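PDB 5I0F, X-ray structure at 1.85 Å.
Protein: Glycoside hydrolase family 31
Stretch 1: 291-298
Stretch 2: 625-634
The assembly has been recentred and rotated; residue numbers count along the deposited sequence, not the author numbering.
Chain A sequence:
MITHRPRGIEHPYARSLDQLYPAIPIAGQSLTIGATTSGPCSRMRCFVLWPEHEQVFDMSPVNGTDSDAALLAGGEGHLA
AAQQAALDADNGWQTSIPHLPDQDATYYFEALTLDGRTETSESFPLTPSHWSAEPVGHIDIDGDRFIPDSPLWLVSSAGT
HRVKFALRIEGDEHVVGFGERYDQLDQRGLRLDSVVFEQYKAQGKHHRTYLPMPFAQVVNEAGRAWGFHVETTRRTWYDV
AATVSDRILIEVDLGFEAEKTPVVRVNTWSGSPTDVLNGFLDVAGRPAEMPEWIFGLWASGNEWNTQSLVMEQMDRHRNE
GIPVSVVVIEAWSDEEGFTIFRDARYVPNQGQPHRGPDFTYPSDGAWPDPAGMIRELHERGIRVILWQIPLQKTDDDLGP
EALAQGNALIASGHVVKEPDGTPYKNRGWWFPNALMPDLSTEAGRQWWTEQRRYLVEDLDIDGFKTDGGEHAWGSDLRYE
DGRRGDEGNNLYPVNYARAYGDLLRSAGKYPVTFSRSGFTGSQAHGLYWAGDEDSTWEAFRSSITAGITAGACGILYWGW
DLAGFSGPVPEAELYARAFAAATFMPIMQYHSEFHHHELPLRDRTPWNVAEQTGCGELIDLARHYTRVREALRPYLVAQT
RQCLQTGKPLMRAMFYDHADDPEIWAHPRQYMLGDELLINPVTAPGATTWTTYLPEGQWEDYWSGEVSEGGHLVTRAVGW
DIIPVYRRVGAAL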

# COMPACT_ATOMS: atom_id res chain seq x y z
N PRO A 291 21.21 5.43 -6.30
CA PRO A 291 22.60 5.13 -5.99
C PRO A 291 22.81 3.63 -5.77
O PRO A 291 21.87 2.94 -5.33
CB PRO A 291 22.85 5.91 -4.72
CG PRO A 291 21.52 5.98 -4.04
CD PRO A 291 20.47 5.92 -5.11
N GLU A 292 24.01 3.14 -6.03
CA GLU A 292 24.30 1.69 -5.94
C GLU A 292 24.10 1.09 -4.54
O GLU A 292 23.81 -0.10 -4.41
CB GLU A 292 25.70 1.33 -6.46
CG GLU A 292 26.89 2.01 -5.77
CD GLU A 292 27.25 1.44 -4.40
OE1 GLU A 292 27.21 0.19 -4.25
OE2 GLU A 292 27.61 2.24 -3.47
N TRP A 293 24.26 1.91 -3.50
CA TRP A 293 24.13 1.40 -2.12
C TRP A 293 22.73 0.89 -1.76
O TRP A 293 22.61 0.15 -0.78
CB TRP A 293 24.62 2.41 -1.06
CG TRP A 293 24.02 3.83 -1.10
CD1 TRP A 293 24.59 4.94 -1.65
CD2 TRP A 293 22.78 4.27 -0.51
NE1 TRP A 293 23.79 6.04 -1.46
CE2 TRP A 293 22.67 5.66 -0.78
CE3 TRP A 293 21.77 3.64 0.21
CZ2 TRP A 293 21.59 6.42 -0.34
CZ3 TRP A 293 20.68 4.41 0.66
CH2 TRP A 293 20.60 5.78 0.37
N ILE A 294 21.69 1.23 -2.54
CA ILE A 294 20.37 0.63 -2.29
C ILE A 294 20.34 -0.89 -2.49
O ILE A 294 19.44 -1.55 -1.97
CB ILE A 294 19.21 1.30 -3.06
CG1 ILE A 294 19.30 1.08 -4.57
CG2 ILE A 294 19.11 2.79 -2.71
CD1 ILE A 294 17.99 1.20 -5.29
N PHE A 295 21.35 -1.45 -3.18
CA PHE A 295 21.36 -2.86 -3.52
C PHE A 295 22.07 -3.78 -2.54
O PHE A 295 22.09 -5.00 -2.75
CB PHE A 295 21.93 -3.05 -4.92
CG PHE A 295 21.06 -2.46 -5.99
CD1 PHE A 295 19.78 -2.94 -6.18
CD2 PHE A 295 21.53 -1.48 -6.82
CE1 PHE A 295 18.96 -2.41 -7.17
CE2 PHE A 295 20.72 -0.94 -7.82
CZ PHE A 295 19.44 -1.40 -7.98
N GLY A 296 22.66 -3.23 -1.48
CA GLY A 296 23.20 -4.07 -0.40
C GLY A 296 22.11 -4.52 0.57
O GLY A 296 20.94 -4.19 0.39
N LEU A 297 22.46 -5.26 1.61
CA LEU A 297 21.46 -5.67 2.60
C LEU A 297 20.99 -4.48 3.44
O LEU A 297 21.82 -3.67 3.93
CB LEU A 297 22.02 -6.78 3.49
CG LEU A 297 21.11 -7.31 4.60
CD1 LEU A 297 19.84 -7.88 4.02
CD2 LEU A 297 21.86 -8.37 5.39
N TRP A 298 19.68 -4.37 3.60
CA TRP A 298 19.07 -3.38 4.48
C TRP A 298 18.77 -4.06 5.83
O TRP A 298 18.08 -5.09 5.86
CB TRP A 298 17.75 -2.87 3.92
CG TRP A 298 17.85 -1.98 2.72
CD1 TRP A 298 18.62 -2.17 1.61
CD2 TRP A 298 17.12 -0.78 2.51
NE1 TRP A 298 18.43 -1.14 0.72
CE2 TRP A 298 17.51 -0.27 1.25
CE3 TRP A 298 16.18 -0.08 3.27
CZ2 TRP A 298 17.00 0.92 0.73
CZ3 TRP A 298 15.65 1.12 2.75
CH2 TRP A 298 16.06 1.60 1.49
N TYR A 625 24.68 -16.12 1.48
CA TYR A 625 23.80 -15.33 0.61
C TYR A 625 24.16 -13.84 0.55
O TYR A 625 23.95 -13.21 -0.50
CB TYR A 625 22.33 -15.57 0.96
CG TYR A 625 21.85 -16.93 0.47
CD1 TYR A 625 21.80 -17.22 -0.92
CD2 TYR A 625 21.45 -17.91 1.36
CE1 TYR A 625 21.35 -18.46 -1.38
CE2 TYR A 625 21.01 -19.15 0.90
CZ TYR A 625 20.99 -19.44 -0.46
OH TYR A 625 20.53 -20.67 -0.89
N THR A 626 24.73 -13.28 1.62
CA THR A 626 25.16 -11.88 1.56
C THR A 626 26.41 -11.74 0.68
O THR A 626 26.52 -10.75 -0.03
CB THR A 626 25.25 -11.19 2.94
OG1 THR A 626 23.99 -11.31 3.63
CG2 THR A 626 25.50 -9.71 2.80
N ARG A 627 27.29 -12.75 0.65
CA ARG A 627 28.37 -12.78 -0.34
C ARG A 627 27.80 -12.83 -1.76
O ARG A 627 28.29 -12.13 -2.64
CB ARG A 627 29.33 -13.99 -0.15
CG ARG A 627 30.41 -13.81 0.90
CD ARG A 627 31.42 -14.97 0.92
NE ARG A 627 30.80 -16.29 1.22
CZ ARG A 627 30.77 -16.91 2.42
NH1 ARG A 627 31.35 -16.38 3.51
NH2 ARG A 627 30.16 -18.08 2.54
N VAL A 628 26.76 -13.64 -1.99
CA VAL A 628 26.10 -13.70 -3.28
C VAL A 628 25.50 -12.33 -3.64
O VAL A 628 25.69 -11.81 -4.78
CB VAL A 628 25.03 -14.83 -3.32
CG1 VAL A 628 24.21 -14.76 -4.60
CG2 VAL A 628 25.70 -16.21 -3.20
N ARG A 629 24.84 -11.72 -2.66
CA ARG A 629 24.24 -10.40 -2.87
C ARG A 629 25.30 -9.37 -3.29
O ARG A 629 25.09 -8.59 -4.25
CB ARG A 629 23.49 -9.94 -1.64
CG ARG A 629 22.76 -8.61 -1.81
CD ARG A 629 21.68 -8.71 -2.86
NE ARG A 629 20.87 -7.49 -2.96
CZ ARG A 629 19.76 -7.37 -3.70
NH1 ARG A 629 19.26 -8.40 -4.36
NH2 ARG A 629 19.12 -6.21 -3.73
N GLU A 630 26.46 -9.40 -2.61
CA GLU A 630 27.54 -8.47 -2.94
C GLU A 630 28.03 -8.71 -4.36
O GLU A 630 28.20 -7.75 -5.11
CB GLU A 630 28.70 -8.56 -1.93
CG GLU A 630 28.32 -8.07 -0.53
CD GLU A 630 28.04 -6.58 -0.49
OE1 GLU A 630 29.01 -5.80 -0.53
OE2 GLU A 630 26.85 -6.16 -0.43
N ALA A 631 28.24 -9.98 -4.73
CA ALA A 631 28.64 -10.34 -6.10
C ALA A 631 27.62 -9.94 -7.17
O ALA A 631 28.00 -9.69 -8.33
CB ALA A 631 28.91 -11.84 -6.20
N LEU A 632 26.33 -9.89 -6.81
CA LEU A 632 25.28 -9.44 -7.71
C LEU A 632 25.23 -7.95 -7.90
O LEU A 632 24.55 -7.50 -8.81
CB LEU A 632 23.90 -9.87 -7.21
CG LEU A 632 23.48 -11.30 -7.39
CD1 LEU A 632 22.18 -11.51 -6.59
CD2 LEU A 632 23.28 -11.64 -8.87
N ARG A 633 25.91 -7.15 -7.08
CA ARG A 633 25.73 -5.70 -7.16
C ARG A 633 25.95 -5.11 -8.57
O ARG A 633 25.11 -4.35 -9.02
CB ARG A 633 26.58 -4.91 -6.16
CG ARG A 633 26.06 -3.47 -6.09
CD ARG A 633 26.36 -2.69 -4.84
NE ARG A 633 26.31 -3.42 -3.56
CZ ARG A 633 26.44 -2.81 -2.38
NH1 ARG A 633 26.59 -1.49 -2.32
NH2 ARG A 633 26.43 -3.52 -1.25
N PRO A 634 27.07 -5.47 -9.24
CA PRO A 634 27.29 -4.91 -10.58
C PRO A 634 26.19 -5.30 -11.57
O PRO A 634 25.82 -4.49 -12.40
CB PRO A 634 28.63 -5.50 -11.04
CG PRO A 634 29.18 -6.26 -9.87
CD PRO A 634 28.20 -6.30 -8.77
O HOH W 1 19.01 -4.24 -1.57
O HOH W 2 24.51 -5.80 -3.97
O HOH W 3 25.24 -5.73 1.97

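Two arginines of the 625-634 helix, Arg629 and Arg633, supply every direct hydrogen bond that crosses the contact, and all of them end on the 3-10 segment, at Glu292 and Phe295; the residues after it are reached through water and packing. Three waters complete the polar network. The contact buries 398 Å² in all, with Arg633 covered most extensively.

The carbonyl of Phe295 is the main backbone acceptor. Arg629 NE donates to Phe295 O at 2.8 Å, and Arg629 NH2 adds a weak bond to Phe295 O at 3.4 Å, so that the oxygen lies near the guanidinium plane, at its edge. The same carbonyl receives a hydrogen from water 2, whose oxygen is 2.8 Å from Phe295 O. This water donates its other hydrogen to the helix carbonyl Arg629 O at 2.9 Å and accepts from Arg633 NE at 3.0 Å. Arg633 N bonds to Glu630 O rather than to Arg629 O, which has just a weak bond from Leu632 N within the helix; the water gives it a further donor and links both arginines to a single carbonyl.

Arg629 NH2 has a stronger partner in water 1, which accepts from it at 2.9 Å. That water donates to Ile294 O and to Gly296 O, its oxygen lying 2.8 Å from each. Ile294 O also accepts from the indole of Trp298, with Trp298 NE1 2.9 Å from Ile294 O. Arg629 NH1 and NH2 also hydrogen-bond elsewhere in the structure.

Arg633 is held between two carboxylates. Arg633 NH1 forms a salt bridge across the contact, 2.6 Å from Glu292 OE1, with a hydrogen-bond angle of 155°. Its NH2 forms a second salt bridge within the helix, with Arg633 NH2 2.8 Å from Glu630 OE2. With NE bound to water 2, each nitrogen of this guanidinium has a partner. The group also lies with one face over Phe295 C and Gly296 N, bringing Arg633 NH2 to 3.4 Å from Gly296 CA. An ideal CB on residue 296 would fall 2.7 Å from Arg633 NH2, a clash, so the absence of a side chain at Gly296 leaves room for this packing.

Glu630 OE2 serves the opposing stretch through water 3, which donates to it at 2.9 Å and accepts from Leu297 N at 2.8 Å, satisfying that backbone amide. The rest is van der Waals packing: Leu297 CD2 lies 4.0 Å from Thr626 OG1, whose hydrogen bonding is met elsewhere in the structure, and Phe295 CB packs 4.3 Å from Arg633 CG.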